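Long-range contacts in carboxylesterase SOBER1 (PDB 6AVX), which hydrolyses carboxylic esters with a preference for short acyl chains and damps the plant hypersensitive response to the bacterial effector AvrBsT: residues Pro99-Gln109 / Lys123-Trp134; Phe7-Gly18 / Ala36-Pro44. The protein carries 1 engineered substitution. All blocks are in the same frame, centred on the assembly; numbering follows the deposited sequence. Where two conformers were deposited one is given.

How the contacts relate
Both contacts pair parallel strands of one six-stranded sheet, the core of the alpha/beta-hydrolase fold, and their centres lie about 11 Å apart. Contact 2 comes first along the chain and closes before contact 1 opens; it joins the outermost strand 37-39 to strand 7-11. Contact 1 joins strand 102-107 to strand 127-131, nearer the centre of the chain. Strands 7-11 and 102-107 are neighbours, so the two contacts are fused by backbone bonds of C105 with L9 and L11 and by packing of C105 on W10. Four adjacent strands, 37-39, 7-11, 102-107 and 127-131, are thus joined, and S108, the probable nucleophile, follows strand 102-107.

Contact 1 (Pro99-Gln109 / Lys123-Trp134); sequences PENVFICGLSQ and KTLGGGAVLSGW
C105 and A129 meet in the middle of two parallel strands, SG resting 3.8 Å from A129 CB. The strands 102-107 and 127-131 run at 8° to each other. Five good backbone bonds stitch them, from I104 N to G127 O at one end to S108 N to L131 O at the other, the last almost straight at 175°. Glycines let the chains close tightly at the start of the pair: G126 CA sits over one face of the F103 ring, 4.0 Å from its centroid, in a CH-pi contact. F103 CG lies anti to its carbonyl carbon (chi1 -65°), which swings the ring back across G126. On the I104 side of the sheet L125 lays CD2 against V102 CB and CD1 against I104 CG1. The outer end is looser and more exposed, with P99 CG and K123 CD 4.2 Å apart. One close polar spot stands out there: E100 OE1 lies 3.2 Å from T124 CG2 and faces L125 O, a second acceptor, across 2.9 Å. R211 on helix 198-212 reconciles the two oxygens, forming a salt bridge with E100 and a hydrogen bond to L125 O. At the far, buried end W134 bears on S108 and Q109, its CZ3 3.6 Å from S108 OG, which lies in plane at the ring edge. S108 has a positive phi, directly before helix 109-120, and its side chain approaches H194. This strand-turn-helix geometry matches the nucleophile elbow of alpha/beta hydrolases, set in a beta-alpha-beta unit, with S108 the probable charge-relay serine.

Contact 2 (Phe7-Gly18 / Ala36-Pro44); sequences FILWLHGLGDSG and ASWLFPSAP
I8 lies over the W38 indole, CG2 3.5 Å from CZ3 and CD1 above the six-membered ring, 19° off its normal. The two side chains run side by side from neighbouring parallel strands, which three backbone bonds join: I8 N to S37 O, L39 N to I8 O and W10 N to L39 O. On the other face of the sheet F7 CZ meets L39 CB, and L9 CD1 abuts P41 CD at 3.5 Å, the two side chains crossing at about a right angle. W10 CB sits over a face of the F40 ring, 3.3 Å from CE1, while the indole itself is slid aside and scarcely overlaps it. Beyond the strands, side chains hold the loops together. H12 NE2 accepts a 2.9 Å hydrogen bond from A43 N, the donor near the ring plane, and S42 OG accepts one of the same length from G18 N. One water bridges the same region, donating to W10 O and P41 O and accepting from H12 N. The H12 ring is held at both nitrogens: ND1 gives a 2.7 Å bond to G13 O, in the ring plane, and G13 O also accepts from D16 N on the opposite face of its own plane. D16 O and S17 CA lie over one face of the H12 ring. W59 bonds H12 O and meets its ring. Further out, F28 packs edge-to-face with W38, helix 75-94 lies against F7, L9 and L39 through V85 and I88, and strand 102-107 flanks strand 7-11 on the side away from 37-39.

Contact 1 (Pro99-Gln109 / Lys123-Trp134)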
loop_
_atom_site.group_PDB
_atom_site.type_symbol
_atom_site.label_atom_id
_atom_site.label_comp_id
_atom_site.label_asym_id
_atom_site.label_seq_id
_atom_site.Cartn_x
_atom_site.Cartn_y
_atom_site.Cartn_z
ATOM N N PRO A 99 -3.575 17.144 -4.129
ATOM C CA PRO A 99 -3.137 16.002 -3.302
ATOM C C PRO A 99 -4.276 15.100 -2.865
ATOM O O PRO A 99 -4.084 13.881 -2.782
ATOM C CB PRO A 99 -2.444 16.678 -2.114
ATOM C CG PRO A 99 -2.027 18.021 -2.635
ATOM C CD PRO A 99 -3.019 18.429 -3.650
ATOM N N GLU A 100 -5.447 15.650 -2.586
ATOM C CA GLU A 100 -6.582 14.846 -2.165
ATOM C C GLU A 100 -7.179 14.014 -3.296
ATOM O O GLU A 100 -8.083 13.217 -3.044
ATOM C CB GLU A 100 -7.644 15.759 -1.555
ATOM C CG GLU A 100 -7.203 16.449 -0.282
ATOM C CD GLU A 100 -7.633 15.695 0.956
ATOM O OE1 GLU A 100 -7.262 14.509 1.088
ATOM O OE2 GLU A 100 -8.361 16.278 1.789
ATOM N N ASN A 101 -6.706 14.181 -4.524
ATOM C CA ASN A 101 -7.103 13.334 -5.642
ATOM C C ASN A 101 -6.062 12.266 -5.953
ATOM O O ASN A 101 -6.162 11.604 -7.001
ATOM C CB ASN A 101 -7.404 14.188 -6.877
ATOM C CG ASN A 101 -8.730 14.925 -6.773
ATOM O OD1 ASN A 101 -9.233 15.191 -5.685
ATOM N ND2 ASN A 101 -9.314 15.233 -7.921
ATOM N N VAL A 102 -5.084 12.081 -5.070
ATOM C CA VAL A 102 -4.036 11.077 -5.218
ATOM C C VAL A 102 -4.390 9.903 -4.330
ATOM O O VAL A 102 -4.615 10.075 -3.125
ATOM C CB VAL A 102 -2.672 11.649 -4.800
ATOM C CG1 VAL A 102 -1.611 10.557 -4.753
ATOM C CG2 VAL A 102 -2.260 12.781 -5.741
ATOM N N PHE A 103 -4.397 8.708 -4.902
ATOM C CA PHE A 103 -4.632 7.473 -4.167
ATOM C C PHE A 103 -3.451 6.546 -4.385
ATOM O O PHE A 103 -2.997 6.386 -5.526
ATOM C CB PHE A 103 -5.928 6.814 -4.640
ATOM C CG PHE A 103 -7.125 7.640 -4.332
ATOM C CD1 PHE A 103 -7.500 8.678 -5.165
ATOM C CD2 PHE A 103 -7.834 7.426 -3.172
ATOM C CE1 PHE A 103 -8.587 9.487 -4.834
ATOM C CE2 PHE A 103 -8.918 8.225 -2.856
ATOM C CZ PHE A 103 -9.282 9.240 -3.683
ATOM N N ILE A 104 -2.939 5.963 -3.307
ATOM C CA ILE A 104 -1.840 5.006 -3.356
ATOM C C ILE A 104 -2.409 3.657 -2.945
ATOM O O ILE A 104 -3.074 3.559 -1.916
ATOM C CB ILE A 104 -0.695 5.408 -2.407
ATOM C CG1 ILE A 104 -0.389 6.914 -2.464
ATOM C CG2 ILE A 104 0.547 4.587 -2.722
ATOM C CD1 ILE A 104 -0.006 7.423 -3.815
ATOM N N CYS A 105 -2.134 2.621 -3.728
ATOM C CA CYS A 105 -2.653 1.289 -3.461
ATOM C C CYS A 105 -1.553 0.279 -3.692
ATOM O O CYS A 105 -0.633 0.521 -4.472
ATOM C CB CYS A 105 -3.778 0.936 -4.441
ATOM S SG CYS A 105 -5.091 2.130 -4.656
ATOM N N GLY A 106 -1.667 -0.882 -3.069
ATOM C CA GLY A 106 -0.697 -1.918 -3.371
ATOM C C GLY A 106 -0.996 -3.229 -2.683
ATOM O O GLY A 106 -1.684 -3.288 -1.656
ATOM N N LEU A 107 -0.428 -4.286 -3.252
ATOM C CA LEU A 107 -0.575 -5.653 -2.770
ATOM C C LEU A 107 0.664 -6.112 -2.018
ATOM O O LEU A 107 1.773 -6.067 -2.556
ATOM C CB LEU A 107 -0.803 -6.596 -3.949
ATOM C CG LEU A 107 -0.923 -8.081 -3.591
ATOM C CD1 LEU A 107 -2.147 -8.358 -2.712
ATOM C CD2 LEU A 107 -0.960 -8.938 -4.843
ATOM N N SER A 108 0.459 -6.613 -0.799
ATOM C CA SER A 108 1.459 -7.330 -0.023
ATOM C C SER A 108 2.656 -6.423 0.230
ATOM O O SER A 108 2.498 -5.404 0.894
ATOM C CB SER A 108 1.782 -8.672 -0.671
ATOM O OG SER A 108 2.475 -9.466 0.276
ATOM N N GLN A 109 3.837 -6.729 -0.306
ATOM C CA GLN A 109 4.958 -5.809 -0.154
ATOM C C GLN A 109 4.587 -4.398 -0.613
ATOM O O GLN A 109 4.965 -3.407 0.015
ATOM C CB GLN A 109 6.150 -6.323 -0.965
ATOM C CG GLN A 109 7.417 -5.530 -0.734
ATOM C CD GLN A 109 8.512 -5.905 -1.689
ATOM O OE1 GLN A 109 8.324 -5.920 -2.902
ATOM N NE2 GLN A 109 9.673 -6.217 -1.142
ATOM N N LYS A 123 1.681 15.862 2.966
ATOM C CA LYS A 123 0.347 16.360 2.666
ATOM C C LYS A 123 -0.696 15.255 2.784
ATOM O O LYS A 123 -0.388 14.070 2.628
ATOM C CB LYS A 123 0.314 16.942 1.257
ATOM C CG LYS A 123 1.288 18.122 1.139
ATOM C CD LYS A 123 1.353 18.690 -0.244
ATOM C CE LYS A 123 2.378 19.822 -0.308
ATOM N NZ LYS A 123 2.587 20.272 -1.695
ATOM N N THR A 124 -1.926 15.653 3.080
ATOM C CA THR A 124 -3.058 14.733 3.050
ATOM C C THR A 124 -3.314 14.300 1.619
ATOM O O THR A 124 -3.404 15.131 0.712
ATOM C CB THR A 124 -4.324 15.402 3.589
ATOM O OG1 THR A 124 -4.041 16.017 4.857
ATOM C CG2 THR A 124 -5.453 14.389 3.734
ATOM N N LEU A 125 -3.460 13.011 1.419
ATOM C CA LEU A 125 -3.769 12.447 0.111
ATOM C C LEU A 125 -5.209 11.958 0.110
ATOM O O LEU A 125 -5.910 11.979 1.126
ATOM C CB LEU A 125 -2.777 11.335 -0.234
ATOM C CG LEU A 125 -1.313 11.770 -0.224
ATOM C CD1 LEU A 125 -0.403 10.565 -0.417
ATOM C CD2 LEU A 125 -1.044 12.850 -1.248
ATOM N N GLY A 126 -5.650 11.501 -1.061
ATOM C CA GLY A 126 -6.989 10.960 -1.188
ATOM C C GLY A 126 -7.170 9.703 -0.357
ATOM O O GLY A 126 -8.187 9.513 0.307
ATOM N N GLY A 127 -6.179 8.831 -0.364
ATOM C CA GLY A 127 -6.281 7.629 0.423
ATOM C C GLY A 127 -5.143 6.672 0.160
ATOM O O GLY A 127 -4.449 6.766 -0.857
ATOM N N GLY A 128 -4.991 5.727 1.070
ATOM C CA GLY A 128 -4.103 4.596 0.899
ATOM C C GLY A 128 -4.896 3.311 1.000
ATOM O O GLY A 128 -5.572 3.083 2.015
ATOM N N ALA A 129 -4.838 2.471 -0.031
ATOM C CA ALA A 129 -5.521 1.176 -0.034
ATOM C C ALA A 129 -4.465 0.091 0.075
ATOM O O ALA A 129 -3.656 -0.094 -0.842
ATOM C CB ALA A 129 -6.334 0.985 -1.304
ATOM N N VAL A 130 -4.444 -0.590 1.205
ATOM C CA VAL A 130 -3.502 -1.670 1.473
ATOM C C VAL A 130 -4.225 -2.982 1.225
ATOM O O VAL A 130 -5.305 -3.207 1.786
ATOM C CB VAL A 130 -3.014 -1.592 2.928
ATOM C CG1 VAL A 130 -2.141 -2.792 3.270
ATOM C CG2 VAL A 130 -2.299 -0.263 3.197
ATOM N N LEU A 131 -3.651 -3.851 0.396
ATOM C CA LEU A 131 -4.217 -5.180 0.161
ATOM C C LEU A 131 -3.235 -6.196 0.712
ATOM O O LEU A 131 -2.110 -6.326 0.212
ATOM C CB LEU A 131 -4.483 -5.435 -1.321
ATOM C CG LEU A 131 -5.578 -4.599 -1.996
ATOM C CD1 LEU A 131 -5.108 -3.186 -2.335
ATOM C CD2 LEU A 131 -6.050 -5.299 -3.254
ATOM N N SER A 132 -3.632 -6.891 1.757
ATOM C CA SER A 132 -2.851 -8.010 2.275
ATOM C C SER A 132 -1.427 -7.607 2.634
ATOM O O SER A 132 -0.472 -8.344 2.402
ATOM C CB SER A 132 -2.855 -9.169 1.288
ATOM O OG SER A 132 -4.192 -9.475 0.896
ATOM N N GLY A 133 -1.288 -6.429 3.227
ATOM C CA GLY A 133 -0.004 -5.903 3.614
ATOM C C GLY A 133 0.331 -6.147 5.069
ATOM O O GLY A 133 -0.244 -7.001 5.749
ATOM N N TRP A 134 1.291 -5.369 5.552
ATOM C CA TRP A 134 1.731 -5.437 6.938
ATOM C C TRP A 134 2.325 -4.086 7.291
ATOM O O TRP A 134 2.549 -3.248 6.431
ATOM C CB TRP A 134 2.730 -6.568 7.152
ATOM C CG TRP A 134 4.043 -6.414 6.424
ATOM C CD1 TRP A 134 5.182 -5.847 6.915
ATOM C CD2 TRP A 134 4.371 -6.891 5.114
ATOM N NE1 TRP A 134 6.180 -5.925 5.991
ATOM C CE2 TRP A 134 5.727 -6.584 4.882
ATOM C CE3 TRP A 134 3.662 -7.579 4.129
ATOM C CZ2 TRP A 134 6.376 -6.916 3.694
ATOM C CZ3 TRP A 134 4.302 -7.920 2.961
ATOM C CH2 TRP A 134 5.661 -7.601 2.756
#

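Contact 2 (Phe7-Gly18 / Ala36-Pro44)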
loop_
_atom_site.group_PDB
_atom_site.type_symbol
_atom_site.label_atom_id
_atom_site.label_comp_id
_atom_site.label_asym_id
_atom_site.label_seq_id
_atom_site.Cartn_x
_atom_site.Cartn_y
_atom_site.Cartn_z
ATOM N N PHE A 7 -5.394 10.597 -9.650
ATOM C CA PHE A 7 -4.164 9.862 -9.901
ATOM C C PHE A 7 -4.140 8.671 -8.959
ATOM O O PHE A 7 -4.310 8.838 -7.744
ATOM C CB PHE A 7 -2.965 10.761 -9.602
ATOM C CG PHE A 7 -1.643 10.080 -9.762
ATOM C CD1 PHE A 7 -1.154 9.785 -11.013
ATOM C CD2 PHE A 7 -0.881 9.744 -8.659
ATOM C CE1 PHE A 7 0.064 9.153 -11.166
ATOM C CE2 PHE A 7 0.344 9.118 -8.808
ATOM C CZ PHE A 7 0.813 8.818 -10.059
ATOM N N ILE A 8 -3.931 7.481 -9.504
ATOM C CA ILE A 8 -3.901 6.242 -8.727
ATOM C C ILE A 8 -2.570 5.561 -8.999
ATOM O O ILE A 8 -2.293 5.146 -10.136
ATOM C CB ILE A 8 -5.071 5.308 -9.069
ATOM C CG1 ILE A 8 -6.402 6.063 -8.940
ATOM C CG2 ILE A 8 -5.035 4.093 -8.168
ATOM C CD1 ILE A 8 -7.627 5.265 -9.354
ATOM N N LEU A 9 -1.751 5.447 -7.959
ATOM C CA LEU A 9 -0.473 4.764 -8.010
ATOM C C LEU A 9 -0.678 3.374 -7.431
ATOM O O LEU A 9 -1.154 3.243 -6.300
ATOM C CB LEU A 9 0.529 5.541 -7.156
ATOM C CG LEU A 9 1.936 4.961 -7.096
ATOM C CD1 LEU A 9 2.552 4.961 -8.473
ATOM C CD2 LEU A 9 2.800 5.707 -6.107
ATOM N N TRP A 10 -0.337 2.337 -8.188
ATOM C CA TRP A 10 -0.472 0.953 -7.749
ATOM C C TRP A 10 0.901 0.325 -7.606
ATOM O O TRP A 10 1.677 0.335 -8.564
ATOM C CB TRP A 10 -1.287 0.125 -8.745
ATOM C CG TRP A 10 -1.569 -1.243 -8.189
ATOM C CD1 TRP A 10 -0.722 -2.312 -8.154
ATOM C CD2 TRP A 10 -2.763 -1.657 -7.519
ATOM N NE1 TRP A 10 -1.322 -3.372 -7.502
ATOM C CE2 TRP A 10 -2.574 -2.993 -7.113
ATOM C CE3 TRP A 10 -3.979 -1.041 -7.249
ATOM C CZ2 TRP A 10 -3.557 -3.714 -6.440
ATOM C CZ3 TRP A 10 -4.958 -1.765 -6.571
ATOM C CH2 TRP A 10 -4.738 -3.081 -6.190
ATOM N N LEU A 11 1.182 -0.266 -6.447
ATOM C CA LEU A 11 2.487 -0.824 -6.115
ATOM C C LEU A 11 2.381 -2.341 -6.022
ATOM O O LEU A 11 1.685 -2.870 -5.150
ATOM C CB LEU A 11 2.979 -0.239 -4.796
ATOM C CG LEU A 11 3.076 1.285 -4.793
ATOM C CD1 LEU A 11 3.433 1.830 -3.436
ATOM C CD2 LEU A 11 4.052 1.788 -5.863
ATOM N N HIS A 12 3.086 -3.036 -6.918
ATOM C CA HIS A 12 3.047 -4.486 -7.010
ATOM C C HIS A 12 3.732 -5.141 -5.808
ATOM O O HIS A 12 4.440 -4.511 -5.025
ATOM C CB HIS A 12 3.707 -4.939 -8.320
ATOM C CG HIS A 12 5.182 -4.668 -8.393
ATOM N ND1 HIS A 12 6.111 -5.421 -7.707
ATOM C CD2 HIS A 12 5.887 -3.728 -9.064
ATOM C CE1 HIS A 12 7.327 -4.947 -7.958
ATOM N NE2 HIS A 12 7.220 -3.925 -8.782
ATOM N N GLY A 13 3.539 -6.459 -5.697
ATOM C CA GLY A 13 4.150 -7.261 -4.655
ATOM C C GLY A 13 5.511 -7.829 -5.034
ATOM O O GLY A 13 6.039 -7.626 -6.130
ATOM N N LEU A 14 6.085 -8.566 -4.091
ATOM C CA LEU A 14 7.447 -9.051 -4.231
ATOM C C LEU A 14 7.599 -9.924 -5.468
ATOM O O LEU A 14 6.855 -10.892 -5.658
ATOM C CB LEU A 14 7.786 -9.876 -2.995
ATOM C CG LEU A 14 9.145 -10.562 -2.969
ATOM C CD1 LEU A 14 10.227 -9.507 -2.992
ATOM C CD2 LEU A 14 9.246 -11.479 -1.743
ATOM N N GLY A 15 8.587 -9.599 -6.296
ATOM C CA GLY A 15 8.921 -10.348 -7.488
ATOM C C GLY A 15 8.156 -9.946 -8.727
ATOM O O GLY A 15 8.544 -10.335 -9.835
ATOM N N ASP A 16 7.075 -9.200 -8.572
ATOM C CA ASP A 16 6.152 -8.897 -9.660
ATOM C C ASP A 16 6.640 -7.638 -10.381
ATOM O O ASP A 16 7.746 -7.159 -10.137
ATOM C CB ASP A 16 4.752 -8.772 -9.053
ATOM C CG ASP A 16 3.620 -9.068 -10.014
ATOM O OD1 ASP A 16 3.836 -9.300 -11.212
ATOM O OD2 ASP A 16 2.473 -9.038 -9.537
ATOM N N SER A 17 5.813 -7.058 -11.258
ATOM C CA SER A 17 6.194 -5.856 -11.997
ATOM C C SER A 17 4.961 -4.993 -12.220
ATOM O O SER A 17 3.818 -5.438 -12.052
ATOM C CB SER A 17 6.826 -6.199 -13.341
ATOM O OG SER A 17 5.847 -6.699 -14.231
ATOM N N GLY A 18 5.197 -3.752 -12.624
ATOM C CA GLY A 18 4.108 -2.846 -12.909
ATOM C C GLY A 18 3.268 -3.300 -14.088
ATOM O O GLY A 18 2.043 -3.396 -13.998
ATOM N N ALA A 36 -9.415 8.406 -14.582
ATOM C CA ALA A 36 -8.288 8.358 -13.663
ATOM C C ALA A 36 -6.998 8.098 -14.417
ATOM O O ALA A 36 -6.960 7.332 -15.389
ATOM C CB ALA A 36 -8.504 7.266 -12.620
ATOM N N SER A 37 -5.937 8.740 -13.954
ATOM C CA SER A 37 -4.590 8.498 -14.448
ATOM C C SER A 37 -3.930 7.478 -13.533
ATOM O O SER A 37 -3.718 7.754 -12.351
ATOM C CB SER A 37 -3.781 9.793 -14.428
ATOM O OG SER A 37 -2.435 9.557 -14.812
ATOM N N TRP A 38 -3.621 6.311 -14.065
ATOM C CA TRP A 38 -3.014 5.239 -13.295
ATOM C C TRP A 38 -1.519 5.196 -13.557
ATOM O O TRP A 38 -1.053 5.515 -14.657
ATOM C CB TRP A 38 -3.583 3.893 -13.731
ATOM C CG TRP A 38 -5.003 3.670 -13.405
ATOM C CD1 TRP A 38 -6.088 4.153 -14.079
ATOM C CD2 TRP A 38 -5.517 2.891 -12.330
ATOM N NE1 TRP A 38 -7.239 3.720 -13.480
ATOM C CE2 TRP A 38 -6.922 2.928 -12.413
ATOM C CE3 TRP A 38 -4.929 2.140 -11.320
ATOM C CZ2 TRP A 38 -7.740 2.265 -11.512
ATOM C CZ3 TRP A 38 -5.745 1.477 -10.433
ATOM C CH2 TRP A 38 -7.142 1.544 -10.538
ATOM N N LEU A 39 -0.762 4.757 -12.551
ATOM C CA LEU A 39 0.654 4.493 -12.734
ATOM C C LEU A 39 1.032 3.228 -11.990
ATOM O O LEU A 39 0.713 3.075 -10.810
ATOM C CB LEU A 39 1.486 5.674 -12.246
ATOM C CG LEU A 39 2.963 5.573 -12.573
ATOM C CD1 LEU A 39 3.208 5.652 -14.075
ATOM C CD2 LEU A 39 3.721 6.674 -11.864
ATOM N N PHE A 40 1.683 2.319 -12.701
ATOM C CA PHE A 40 2.104 1.027 -12.175
ATOM C C PHE A 40 3.619 0.944 -12.326
ATOM O O PHE A 40 4.116 0.376 -13.309
ATOM C CB PHE A 40 1.448 -0.111 -12.951
ATOM C CG PHE A 40 -0.037 -0.263 -12.701
ATOM C CD1 PHE A 40 -0.500 -1.244 -11.866
ATOM C CD2 PHE A 40 -0.964 0.576 -13.320
ATOM C CE1 PHE A 40 -1.854 -1.395 -11.633
ATOM C CE2 PHE A 40 -2.324 0.405 -13.094
ATOM C CZ PHE A 40 -2.752 -0.571 -12.254
ATOM N N PRO A 41 4.382 1.495 -11.381
ATOM C CA PRO A 41 5.849 1.439 -11.463
ATOM C C PRO A 41 6.350 0.032 -11.190
ATOM O O PRO A 41 5.615 -0.838 -10.707
ATOM C CB PRO A 41 6.303 2.412 -10.373
ATOM C CG PRO A 41 5.204 2.347 -9.367
ATOM C CD PRO A 41 3.942 2.237 -10.194
ATOM N N SER A 42 7.643 -0.192 -11.465
ATOM C CA SER A 42 8.282 -1.474 -11.204
ATOM C C SER A 42 9.440 -1.285 -10.238
ATOM O O SER A 42 10.278 -0.395 -10.430
ATOM C CB SER A 42 8.799 -2.095 -12.491
ATOM O OG SER A 42 7.717 -2.490 -13.304
ATOM N N ALA A 43 9.494 -2.125 -9.221
ATOM C CA ALA A 43 10.553 -2.042 -8.241
ATOM C C ALA A 43 11.893 -2.417 -8.878
ATOM O O ALA A 43 11.947 -3.197 -9.831
ATOM C CB ALA A 43 10.287 -3.003 -7.081
ATOM N N PRO A 44 12.998 -1.928 -8.330
ATOM C CA PRO A 44 14.315 -2.353 -8.807
ATOM C C PRO A 44 14.576 -3.806 -8.491
ATOM O O PRO A 44 13.951 -4.414 -7.615
ATOM C CB PRO A 44 15.294 -1.473 -8.020
ATOM C CG PRO A 44 14.469 -0.350 -7.461
ATOM C CD PRO A 44 13.117 -0.980 -7.213
HETATM O O HOH W 1 3.277 -1.645 -9.501
#